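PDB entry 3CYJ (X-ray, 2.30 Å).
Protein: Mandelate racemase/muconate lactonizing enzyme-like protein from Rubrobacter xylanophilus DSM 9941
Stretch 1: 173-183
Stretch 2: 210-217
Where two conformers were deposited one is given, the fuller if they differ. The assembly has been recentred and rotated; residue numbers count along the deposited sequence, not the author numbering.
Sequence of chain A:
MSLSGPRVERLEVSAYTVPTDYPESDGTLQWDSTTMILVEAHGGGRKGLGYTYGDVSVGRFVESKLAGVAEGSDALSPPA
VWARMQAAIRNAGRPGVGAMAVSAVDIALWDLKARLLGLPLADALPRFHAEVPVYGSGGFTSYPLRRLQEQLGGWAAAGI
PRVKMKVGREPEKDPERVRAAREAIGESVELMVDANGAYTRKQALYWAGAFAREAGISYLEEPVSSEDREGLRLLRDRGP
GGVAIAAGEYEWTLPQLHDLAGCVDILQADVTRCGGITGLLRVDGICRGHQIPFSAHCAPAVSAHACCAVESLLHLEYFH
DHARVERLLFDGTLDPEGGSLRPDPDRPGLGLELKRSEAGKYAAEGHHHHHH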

# COMPACT_ATOMS: atom_id res chain seq x y z
N LYS A 173 32.67 -9.96 21.29
CA LYS A 173 34.01 -9.44 21.04
C LYS A 173 34.08 -8.22 20.12
O LYS A 173 35.07 -7.52 20.09
N ASP A 174 33.01 -7.95 19.38
CA ASP A 174 33.06 -6.94 18.33
C ASP A 174 33.31 -5.48 18.80
O ASP A 174 34.03 -4.75 18.13
N PRO A 175 32.71 -5.06 19.93
CA PRO A 175 33.01 -3.70 20.40
C PRO A 175 34.49 -3.41 20.57
O PRO A 175 34.95 -2.40 20.07
N GLU A 176 35.27 -4.29 21.18
CA GLU A 176 36.72 -4.02 21.16
C GLU A 176 37.40 -4.20 19.82
O GLU A 176 38.38 -3.51 19.55
N ARG A 177 36.88 -5.08 18.95
CA ARG A 177 37.48 -5.23 17.64
C ARG A 177 37.27 -3.96 16.82
O ARG A 177 38.18 -3.51 16.15
N VAL A 178 36.08 -3.35 16.89
CA VAL A 178 35.86 -2.09 16.16
C VAL A 178 36.61 -0.90 16.78
O VAL A 178 37.13 -0.05 16.06
N ARG A 179 36.68 -0.86 18.11
CA ARG A 179 37.50 0.14 18.81
C ARG A 179 38.97 0.05 18.44
O ARG A 179 39.60 1.08 18.20
N ALA A 180 39.50 -1.18 18.36
CA ALA A 180 40.87 -1.45 17.90
C ALA A 180 41.13 -1.03 16.47
O ALA A 180 42.21 -0.51 16.13
N ALA A 181 40.15 -1.27 15.61
CA ALA A 181 40.25 -0.84 14.21
C ALA A 181 40.26 0.70 14.11
O ALA A 181 40.99 1.27 13.31
N ARG A 182 39.44 1.36 14.91
CA ARG A 182 39.41 2.81 14.87
C ARG A 182 40.76 3.43 15.30
O ARG A 182 41.21 4.45 14.73
N GLU A 183 41.39 2.79 16.29
CA GLU A 183 42.64 3.27 16.84
C GLU A 183 43.72 3.17 15.77
O GLU A 183 44.48 4.11 15.54
N ALA A 210 25.07 0.75 18.19
CA ALA A 210 26.24 0.45 18.99
C ALA A 210 27.56 0.72 18.24
O ALA A 210 28.46 1.37 18.76
N PHE A 211 27.71 0.17 17.05
CA PHE A 211 28.89 0.41 16.25
C PHE A 211 29.05 1.89 15.88
O PHE A 211 30.17 2.39 15.93
N ALA A 212 27.96 2.59 15.53
CA ALA A 212 28.06 4.05 15.35
C ALA A 212 28.70 4.77 16.57
O ALA A 212 29.67 5.52 16.41
N ARG A 213 28.22 4.46 17.78
CA ARG A 213 28.70 5.08 19.02
C ARG A 213 30.12 4.65 19.38
O ARG A 213 30.96 5.47 19.73
N GLU A 214 30.38 3.35 19.28
CA GLU A 214 31.66 2.77 19.67
C GLU A 214 32.79 3.21 18.77
O GLU A 214 33.89 3.41 19.24
N ALA A 215 32.55 3.31 17.46
CA ALA A 215 33.68 3.59 16.54
C ALA A 215 33.31 4.44 15.37
O ALA A 215 34.11 4.55 14.45
N GLY A 216 32.13 5.03 15.37
CA GLY A 216 31.78 5.94 14.28
C GLY A 216 31.71 5.32 12.88
O GLY A 216 32.19 5.91 11.89
N ILE A 217 31.09 4.14 12.75
CA ILE A 217 31.03 3.48 11.43
C ILE A 217 30.10 4.20 10.44
O ILE A 217 29.13 4.90 10.83

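The contact between these two stretches is a small helix-helix packing in which a valine and an alanine form the apolar centre and an arginine from one helix binds the carbonyl of Ala215, near where the chain of the other leaves helical geometry. It illustrates a general principle: carbonyl groups near the end of a helix often lack in-helix partners, and they can accept hydrogen bonds from a long basic side chain of a neighbour.

The two helix axes approach to 9.3 Å at an angle of 43°, and together the stretches bury 436 Å². The backbones come nearest at Arg179 and Ala215, whose CA atoms lie 5.6 Å apart, a closeness that the small side chain of Ala215 accommodates. Its CB points toward the first helix; Ala215 CB rests 3.6 Å from Val178 O and 4.0 Å from Val178 CB. Val178 also points in, with chi1 in the m well, and its CG2 reaches Phe211 CD1 at 3.9 Å.

Phe211 shows how a large residue can join a contact that its CA-to-CB bond does not face. That bond points sideways, yet with chi1 m and chi2 at -40° the ring comes nearer the first helix. Asp174 CB meets the ring at its edge, 3.8 Å from Phe211 CE1, while the acid itself, also m, has OD2 hydrogen-bonded elsewhere in the structure.

Glu214 points toward the first helix with chi1 m and chi2 between wells at 149°. Glu214 OE1 lies 3.5 Å from Pro175 CB and 4.0 Å from Val178 CG2, so the carboxylate packs here against aliphatic carbon. Arg179 begins sideways, and the near part of its side chain already makes contact, with Arg179 CG 3.6 Å from Glu214 O. Its m, t, m conformation then brings the end of the side chain nearer, placing Arg179 NH1 3.9 Å from Glu214 CG.

The principal polar link belongs to Arg182, which points in and adopts t, p, p for its first three chi angles. The edge of its guanidinium faces the backbone, and two hydrogen bonds converge on one acceptor, from Arg182 NE to Ala215 O at 3.0 Å and from Arg182 NH2 to Ala215 O at 2.9 Å. Arg182 NH2 also approaches Gly216 O, at 3.2 Å. Gly216 is where the chain leaves helical geometry, with a positive phi of 63° that by itself favours glycine. NH1 of Arg182 is hydrogen-bonded elsewhere in the structure.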

# COMPACT_ATOMS: atom_id res chain seq x y z
CB LYS A 173 34.90 -10.56 20.53
CG LYS A 173 35.24 -11.59 21.61
CD LYS A 173 35.54 -12.98 20.99
CE LYS A 173 35.86 -12.91 19.46
NZ LYS A 173 37.26 -13.27 19.05
CB ASP A 174 31.79 -7.03 17.46
CG ASP A 174 31.80 -8.22 16.52
OD1 ASP A 174 32.92 -8.69 16.13
OD2 ASP A 174 30.69 -8.69 16.18
CB PRO A 175 32.26 -3.60 21.72
CG PRO A 175 31.14 -4.62 21.57
CD PRO A 175 31.75 -5.74 20.82
CB GLU A 176 37.50 -4.66 22.30
CG GLU A 176 37.51 -6.13 22.34
CD GLU A 176 38.53 -6.68 23.39
OE1 GLU A 176 38.28 -7.79 23.92
OE2 GLU A 176 39.57 -6.00 23.67
CB ARG A 177 36.97 -6.48 16.92
CG ARG A 177 37.30 -7.78 17.66
CD ARG A 177 36.86 -9.03 16.92
NE ARG A 177 37.49 -9.18 15.60
CZ ARG A 177 38.69 -9.72 15.38
NH1 ARG A 177 39.43 -10.15 16.42
NH2 ARG A 177 39.15 -9.82 14.12
CB VAL A 178 34.35 -1.72 15.94
CG1 VAL A 178 33.65 -2.75 15.05
CG2 VAL A 178 33.59 -1.56 17.25
CB ARG A 179 37.28 0.07 20.32
CG ARG A 179 35.95 0.78 20.67
CD ARG A 179 35.76 0.97 22.16
NE ARG A 179 35.91 -0.31 22.83
CZ ARG A 179 34.91 -0.94 23.46
NH1 ARG A 179 33.69 -0.35 23.48
NH2 ARG A 179 35.16 -2.13 24.06
CB ALA A 180 41.23 -2.95 18.06
CB ALA A 181 39.07 -1.47 13.35
CB ARG A 182 38.25 3.36 15.72
CG ARG A 182 38.22 4.92 15.80
CD ARG A 182 38.19 5.53 14.39
NE ARG A 182 36.86 5.52 13.84
CZ ARG A 182 36.59 5.73 12.56
NH1 ARG A 182 37.60 5.96 11.73
NH2 ARG A 182 35.33 5.74 12.13
CB GLU A 183 43.02 2.48 18.10
CG GLU A 183 44.30 3.00 18.81
CD GLU A 183 45.59 2.46 18.16
OE1 GLU A 183 45.56 1.30 17.67
OE2 GLU A 183 46.60 3.21 18.10
CB ALA A 210 26.19 -1.03 19.48
CB PHE A 211 28.89 -0.43 14.99
CG PHE A 211 29.07 -1.92 15.24
CD1 PHE A 211 29.95 -2.38 16.18
CD2 PHE A 211 28.41 -2.84 14.43
CE1 PHE A 211 30.15 -3.77 16.36
CE2 PHE A 211 28.60 -4.20 14.59
CZ PHE A 211 29.47 -4.66 15.56
CB ALA A 212 26.71 4.66 14.96
CB ARG A 213 27.78 4.75 20.20
CG ARG A 213 26.35 5.28 20.09
CD ARG A 213 25.51 5.00 21.38
NE ARG A 213 25.25 3.56 21.65
CZ ARG A 213 24.20 2.89 21.16
NH1 ARG A 213 24.02 1.57 21.43
NH2 ARG A 213 23.32 3.53 20.40
CB GLU A 214 31.58 1.24 19.66
CG GLU A 214 30.99 0.70 20.90
CD GLU A 214 30.23 -0.59 20.72
OE1 GLU A 214 30.52 -1.35 19.76
OE2 GLU A 214 29.31 -0.83 21.57
CB ALA A 215 34.35 2.31 16.03
CB ILE A 217 30.63 1.99 11.53
CG1 ILE A 217 29.17 1.87 12.02
CG2 ILE A 217 31.67 1.19 12.44
CD1 ILE A 217 28.45 0.58 11.61